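PDB 6PTM: uncharacterized protein from Bacteroides ovatus CL02T12C04, which probably hydrolyses carrageenan oligosaccharides from their chain ends, as an exo-acting carrageenase of glycoside hydrolase family 42. Local coordinates for residues His231-Val245 against Tyr253-Asn267. Numbering follows the deposited sequence.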
loop_
_atom_site.group_PDB
_atom_site.type_symbol
_atom_site.label_atom_id
_atom_site.label_comp_id
_atom_site.label_asym_id
_atom_site.label_seq_id
_atom_site.Cartn_x
_atom_site.Cartn_y
_atom_site.Cartn_z
ATOM N N HIS A 231 10.501 -3.825 -17.316
ATOM C CA HIS A 231 11.952 -4.140 -17.215
ATOM C C HIS A 231 12.233 -5.638 -17.391
ATOM O O HIS A 231 13.406 -6.009 -17.225
ATOM C CB HIS A 231 12.524 -3.580 -15.901
ATOM C CG HIS A 231 12.509 -2.090 -15.836
ATOM N ND1 HIS A 231 13.408 -1.326 -16.533
ATOM C CD2 HIS A 231 11.694 -1.226 -15.184
ATOM C CE1 HIS A 231 13.155 -0.040 -16.301
ATOM N NE2 HIS A 231 12.108 0.048 -15.466
ATOM N N SER A 232 11.233 -6.482 -17.663
ATOM C CA SER A 232 11.432 -7.947 -17.834
ATOM C C SER A 232 11.905 -8.284 -19.250
ATOM O O SER A 232 12.458 -9.351 -19.422
ATOM C CB SER A 232 10.195 -8.709 -17.506
ATOM O OG SER A 232 9.154 -8.332 -18.364
ATOM N N ASN A 233 11.699 -7.387 -20.206
ATOM C CA ASN A 233 11.897 -7.653 -21.649
ATOM C C ASN A 233 12.979 -6.692 -22.135
ATOM O O ASN A 233 12.662 -5.524 -22.409
ATOM C CB ASN A 233 10.565 -7.527 -22.407
ATOM C CG ASN A 233 10.660 -7.984 -23.855
ATOM O OD1 ASN A 233 11.733 -8.384 -24.325
ATOM N ND2 ASN A 233 9.553 -7.899 -24.590
ATOM N N PHE A 234 14.224 -7.151 -22.206
ATOM C CA PHE A 234 15.359 -6.313 -22.628
ATOM C C PHE A 234 15.670 -6.661 -24.084
ATOM O O PHE A 234 15.623 -7.827 -24.458
ATOM C CB PHE A 234 16.481 -6.511 -21.619
ATOM C CG PHE A 234 17.590 -5.531 -21.810
ATOM C CD1 PHE A 234 17.451 -4.222 -21.372
ATOM C CD2 PHE A 234 18.768 -5.905 -22.431
ATOM C CE1 PHE A 234 18.472 -3.312 -21.561
ATOM C CE2 PHE A 234 19.776 -4.974 -22.630
ATOM C CZ PHE A 234 19.635 -3.696 -22.176
ATOM N N PRO A 235 15.948 -5.688 -24.979
ATOM C CA PRO A 235 15.988 -5.996 -26.418
ATOM C C PRO A 235 17.108 -6.977 -26.833
ATOM O O PRO A 235 18.243 -6.839 -26.367
ATOM C CB PRO A 235 16.175 -4.628 -27.081
ATOM C CG PRO A 235 16.806 -3.777 -25.996
ATOM C CD PRO A 235 16.199 -4.278 -24.693
ATOM N N LYS A 236 16.777 -7.950 -27.696
ATOM C CA LYS A 236 17.702 -9.037 -28.104
ATOM C C LYS A 236 18.954 -8.437 -28.766
ATOM O O LYS A 236 20.033 -8.971 -28.554
ATOM C CB LYS A 236 16.994 -10.050 -29.016
ATOM C CG LYS A 236 16.041 -10.979 -28.277
ATOM C CD LYS A 236 16.752 -11.997 -27.400
ATOM C CE LYS A 236 15.880 -12.576 -26.307
ATOM N NZ LYS A 236 14.674 -13.214 -26.884
ATOM N N TRP A 237 18.850 -7.365 -29.532
ATOM C CA TRP A 237 20.061 -6.818 -30.195
ATOM C C TRP A 237 21.098 -6.441 -29.128
ATOM O O TRP A 237 22.310 -6.624 -29.383
ATOM C CB TRP A 237 19.730 -5.645 -31.113
ATOM C CG TRP A 237 19.272 -4.430 -30.360
ATOM C CD1 TRP A 237 17.976 -4.016 -30.174
ATOM C CD2 TRP A 237 20.105 -3.458 -29.695
ATOM N NE1 TRP A 237 17.955 -2.857 -29.441
ATOM C CE2 TRP A 237 19.240 -2.514 -29.108
ATOM C CE3 TRP A 237 21.484 -3.316 -29.506
ATOM C CZ2 TRP A 237 19.712 -1.441 -28.365
ATOM C CZ3 TRP A 237 21.951 -2.266 -28.748
ATOM C CH2 TRP A 237 21.079 -1.329 -28.206
ATOM N N ALA A 238 20.657 -5.891 -27.991
ATOM C CA ALA A 238 21.552 -5.451 -26.896
ATOM C C ALA A 238 22.158 -6.685 -26.236
ATOM O O ALA A 238 23.343 -6.646 -25.866
ATOM C CB ALA A 238 20.790 -4.625 -25.883
ATOM N N GLU A 239 21.349 -7.713 -26.029
ATOM C CA GLU A 239 21.819 -8.964 -25.392
ATOM C C GLU A 239 22.916 -9.597 -26.279
ATOM O O GLU A 239 23.953 -10.006 -25.734
ATOM C CB GLU A 239 20.636 -9.904 -25.175
ATOM C CG GLU A 239 21.074 -11.240 -24.640
ATOM C CD GLU A 239 19.933 -12.163 -24.279
ATOM O OE1 GLU A 239 18.733 -11.721 -24.412
ATOM O OE2 GLU A 239 20.258 -13.321 -23.858
ATOM N N LYS A 240 22.702 -9.648 -27.600
ATOM C CA LYS A 240 23.673 -10.205 -28.589
ATOM C C LYS A 240 24.935 -9.336 -28.569
ATOM O O LYS A 240 26.006 -9.888 -28.483
ATOM C CB LYS A 240 23.040 -10.321 -29.988
ATOM C CG LYS A 240 24.002 -10.678 -31.120
ATOM C CD LYS A 240 23.359 -10.878 -32.485
ATOM N N LYS A 241 24.820 -8.009 -28.575
ATOM C CA LYS A 241 25.986 -7.105 -28.568
ATOM C C LYS A 241 26.875 -7.326 -27.325
ATOM O O LYS A 241 28.108 -7.159 -27.430
ATOM C CB LYS A 241 25.459 -5.679 -28.592
ATOM C CG LYS A 241 26.513 -4.595 -28.638
ATOM C CD LYS A 241 25.875 -3.250 -28.814
ATOM C CE LYS A 241 26.710 -2.096 -28.322
ATOM N NZ LYS A 241 27.760 -1.787 -29.309
ATOM N N ASP A 242 26.302 -7.587 -26.150
ATOM C CA ASP A 242 27.103 -7.818 -24.925
ATOM C C ASP A 242 26.275 -8.648 -23.957
ATOM O O ASP A 242 25.529 -8.100 -23.132
ATOM C CB ASP A 242 27.580 -6.518 -24.277
ATOM C CG ASP A 242 28.542 -6.778 -23.128
ATOM O OD1 ASP A 242 28.686 -7.923 -22.768
ATOM O OD2 ASP A 242 29.097 -5.847 -22.586
ATOM N N PRO A 243 26.387 -9.990 -24.043
ATOM C CA PRO A 243 25.596 -10.883 -23.209
ATOM C C PRO A 243 25.771 -10.612 -21.711
ATOM O O PRO A 243 24.902 -11.024 -20.974
ATOM C CB PRO A 243 26.104 -12.285 -23.585
ATOM C CG PRO A 243 26.680 -12.131 -24.982
ATOM C CD PRO A 243 27.212 -10.719 -25.030
ATOM N N THR A 244 26.807 -9.886 -21.286
ATOM C CA THR A 244 27.006 -9.656 -19.835
ATOM C C THR A 244 25.866 -8.764 -19.332
ATOM O O THR A 244 25.623 -8.706 -18.127
ATOM C CB THR A 244 28.409 -9.141 -19.502
ATOM O OG1 THR A 244 28.579 -7.835 -20.053
ATOM C CG2 THR A 244 29.491 -10.115 -19.949
ATOM N N VAL A 245 25.183 -8.098 -20.252
ATOM C CA VAL A 245 24.075 -7.175 -19.902
ATOM C C VAL A 245 22.956 -7.939 -19.168
ATOM O O VAL A 245 22.184 -7.281 -18.452
ATOM C CB VAL A 245 23.611 -6.402 -21.154
ATOM C CG1 VAL A 245 22.698 -7.244 -22.058
ATOM C CG2 VAL A 245 22.979 -5.093 -20.740
ATOM N N TYR A 253 11.448 -9.117 -12.386
ATOM C CA TYR A 253 10.877 -7.942 -13.091
ATOM C C TYR A 253 11.963 -7.040 -13.683
ATOM O O TYR A 253 11.575 -6.257 -14.567
ATOM C CB TYR A 253 9.868 -7.240 -12.189
ATOM C CG TYR A 253 8.649 -8.101 -12.003
ATOM C CD1 TYR A 253 7.881 -8.468 -13.093
ATOM C CD2 TYR A 253 8.303 -8.601 -10.759
ATOM C CE1 TYR A 253 6.780 -9.302 -12.961
ATOM C CE2 TYR A 253 7.198 -9.412 -10.596
ATOM C CZ TYR A 253 6.439 -9.757 -11.701
ATOM O OH TYR A 253 5.359 -10.550 -11.552
ATOM N N THR A 254 13.245 -7.178 -13.315
ATOM C CA THR A 254 14.358 -6.444 -14.010
ATOM C C THR A 254 15.380 -7.468 -14.534
ATOM O O THR A 254 16.323 -7.830 -13.799
ATOM C CB THR A 254 15.012 -5.369 -13.123
ATOM O OG1 THR A 254 14.034 -4.512 -12.539
ATOM C CG2 THR A 254 15.998 -4.519 -13.898
ATOM N N MET A 255 15.199 -7.952 -15.759
ATOM C CA MET A 255 15.931 -9.140 -16.261
ATOM C C MET A 255 17.154 -8.656 -17.057
ATOM O O MET A 255 17.374 -9.061 -18.216
ATOM C CB MET A 255 15.004 -10.022 -17.102
ATOM C CG MET A 255 13.949 -10.721 -16.286
ATOM S SD MET A 255 14.668 -11.557 -14.856
ATOM C CE MET A 255 15.731 -12.726 -15.715
ATOM N N TYR A 256 17.922 -7.774 -16.445
ATOM C CA TYR A 256 19.176 -7.223 -16.992
ATOM C C TYR A 256 19.898 -6.526 -15.833
ATOM O O TYR A 256 19.313 -6.346 -14.765
ATOM C CB TYR A 256 18.893 -6.325 -18.199
ATOM C CG TYR A 256 18.106 -5.063 -17.944
ATOM C CD1 TYR A 256 16.730 -5.002 -18.128
ATOM C CD2 TYR A 256 18.738 -3.916 -17.497
ATOM C CE1 TYR A 256 16.015 -3.828 -17.881
ATOM C CE2 TYR A 256 18.031 -2.757 -17.202
ATOM C CZ TYR A 256 16.666 -2.689 -17.434
ATOM O OH TYR A 256 15.994 -1.504 -17.174
ATOM N N ASP A 257 21.132 -6.117 -16.080
ATOM C CA ASP A 257 22.043 -5.572 -15.050
ATOM C C ASP A 257 21.830 -4.063 -14.941
ATOM O O ASP A 257 22.234 -3.360 -15.867
ATOM C CB ASP A 257 23.484 -5.871 -15.457
ATOM C CG ASP A 257 24.492 -5.333 -14.457
ATOM O OD1 ASP A 257 24.067 -4.864 -13.383
ATOM O OD2 ASP A 257 25.683 -5.435 -14.742
ATOM N N ILE A 258 21.262 -3.579 -13.830
ATOM C CA ILE A 258 21.060 -2.111 -13.620
ATOM C C ILE A 258 22.405 -1.369 -13.569
ATOM O O ILE A 258 22.406 -0.137 -13.697
ATOM C CB ILE A 258 20.205 -1.820 -12.374
ATOM C CG1 ILE A 258 20.802 -2.408 -11.088
ATOM C CG2 ILE A 258 18.786 -2.278 -12.601
ATOM C CD1 ILE A 258 20.071 -2.002 -9.823
ATOM N N ASN A 259 23.534 -2.061 -13.373
ATOM C CA ASN A 259 24.851 -1.376 -13.309
ATOM C C ASN A 259 25.612 -1.505 -14.645
ATOM O O ASN A 259 26.787 -1.113 -14.668
ATOM C CB ASN A 259 25.651 -1.879 -12.106
ATOM C CG ASN A 259 24.973 -1.511 -10.813
ATOM O OD1 ASN A 259 24.545 -2.379 -10.059
ATOM N ND2 ASN A 259 24.878 -0.216 -10.545
ATOM N N HIS A 260 25.010 -2.046 -15.711
ATOM C CA HIS A 260 25.700 -2.240 -17.019
ATOM C C HIS A 260 25.503 -0.997 -17.883
ATOM O O HIS A 260 24.370 -0.523 -18.004
ATOM C CB HIS A 260 25.184 -3.481 -17.726
ATOM C CG HIS A 260 26.062 -3.909 -18.852
ATOM N ND1 HIS A 260 26.226 -3.138 -19.981
ATOM C CD2 HIS A 260 26.822 -5.013 -19.015
ATOM C CE1 HIS A 260 27.072 -3.741 -20.792
ATOM N NE2 HIS A 260 27.447 -4.912 -20.231
ATOM N N PRO A 261 26.558 -0.417 -18.508
ATOM C CA PRO A 261 26.404 0.789 -19.331
ATOM C C PRO A 261 25.414 0.634 -20.481
ATOM O O PRO A 261 24.823 1.613 -20.822
ATOM C CB PRO A 261 27.793 1.064 -19.912
ATOM C CG PRO A 261 28.712 0.481 -18.865
ATOM C CD PRO A 261 27.982 -0.751 -18.334
ATOM N N LEU A 262 25.261 -0.565 -21.049
ATOM C CA LEU A 262 24.373 -0.737 -22.207
ATOM C C LEU A 262 22.926 -0.704 -21.689
ATOM O O LEU A 262 22.022 -0.256 -22.429
ATOM C CB LEU A 262 24.732 -2.033 -22.930
ATOM C CG LEU A 262 23.923 -2.310 -24.181
ATOM C CD1 LEU A 262 24.210 -1.260 -25.231
ATOM C CD2 LEU A 262 24.211 -3.699 -24.697
ATOM N N ALA A 263 22.711 -1.086 -20.435
ATOM C CA ALA A 263 21.378 -0.996 -19.806
ATOM C C ALA A 263 21.006 0.480 -19.670
ATOM O O ALA A 263 19.871 0.848 -20.018
ATOM C CB ALA A 263 21.371 -1.721 -18.480
ATOM N N ARG A 264 21.932 1.306 -19.183
ATOM C CA ARG A 264 21.709 2.762 -19.024
ATOM C C ARG A 264 21.502 3.440 -20.407
ATOM O O ARG A 264 20.605 4.326 -20.517
ATOM C CB ARG A 264 22.843 3.367 -18.190
ATOM C CG ARG A 264 23.074 2.600 -16.894
ATOM C CD ARG A 264 22.791 3.413 -15.655
ATOM N NE ARG A 264 22.635 2.607 -14.434
ATOM C CZ ARG A 264 22.653 3.125 -13.205
ATOM N NH1 ARG A 264 22.881 4.422 -13.046
ATOM N NH2 ARG A 264 22.463 2.356 -12.144
ATOM N N GLN A 265 22.279 3.072 -21.427
ATOM C CA GLN A 265 22.071 3.609 -22.804
ATOM C C GLN A 265 20.622 3.298 -23.236
ATOM O O GLN A 265 19.906 4.196 -23.745
ATOM C CB GLN A 265 23.085 3.017 -23.793
ATOM C CG GLN A 265 22.787 3.367 -25.265
ATOM C CD GLN A 265 23.654 2.565 -26.207
ATOM O OE1 GLN A 265 24.843 2.455 -25.962
ATOM N NE2 GLN A 265 23.063 1.934 -27.229
ATOM N N VAL A 266 20.189 2.065 -23.040
ATOM C CA VAL A 266 18.892 1.596 -23.596
ATOM C C VAL A 266 17.759 2.334 -22.871
ATOM O O VAL A 266 16.827 2.853 -23.546
ATOM C CB VAL A 266 18.753 0.057 -23.556
ATOM C CG1 VAL A 266 17.327 -0.372 -23.847
ATOM C CG2 VAL A 266 19.710 -0.639 -24.523
ATOM N N ASN A 267 17.830 2.407 -21.542
ATOM C CA ASN A 267 16.794 3.117 -20.761
ATOM C C ASN A 267 16.777 4.598 -21.160
ATOM O O ASN A 267 15.676 5.115 -21.348
ATOM C CB ASN A 267 16.981 2.887 -19.260
ATOM C CG ASN A 267 16.449 1.534 -18.867
ATOM O OD1 ASN A 267 15.276 1.386 -18.518
ATOM N ND2 ASN A 267 17.290 0.528 -18.960
HETATM O O HOH W 1 9.181 -5.367 -15.364
HETATM O O HOH W 2 26.921 -7.184 -16.268
#
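The F234 ring has a carbon over each face, both toward the rim: P235 CD on one and Y256 CB on the other, the latter 4.2 Å from the ring centroid in a CH-pi contact. With CG anti to the backbone N (chi1 -170°), F234 drives its ring in between Y256 and V266, F234 CZ coming 3.9 Å from V266 CG2. Y256 in turn has F234 CD1 over one face and T254 CG2 over the other, and Y256 OH hydrogen-bonds H231 ND1 at 2.7 Å, at the edge of the imidazole. N267 ND2 donates to the same hydroxyl, so this buried oxygen has two partners and the phenol is fixed at its far end.

The H260 ring carries V245 CG2 over one face, while both nitrogens are engaged at its edge. ND1 accepts from L262 N, capping helix 261-278 at its start. H260 NE2 donates to D242 OD2 (3.0 Å), the oxygen lying in the ring plane but the histidine approaching from well above the carboxylate; a weak bond to T244 OG1 is added. D242 OD1 closes an Asx turn onto T244 N. Replacing H260 by an alanine is likely to cost the helix start its cap at L262 N and leave D242 OD2 without its imidazole donor.

Backbone bonds fasten the two ends: M255 N to H231 O, and D257 N to V245 O (2.8 Å). On the helix side, L262 CD2 packs on A238 CB at 3.7 Å, and W237 CZ2 reaches V266 CG2.

The short helix 236-241 runs nearly antiparallel to the start of helix 261-278, axes 11.0 Å apart at 158°. Both belong to the beta-alpha-beta crossover from strand 225-230 to its parallel neighbour 288-292, consistent with the (beta/alpha)8 barrel of family 42; helix 358-385 touches Y256 and N267, and helix 310-324 flanks D257.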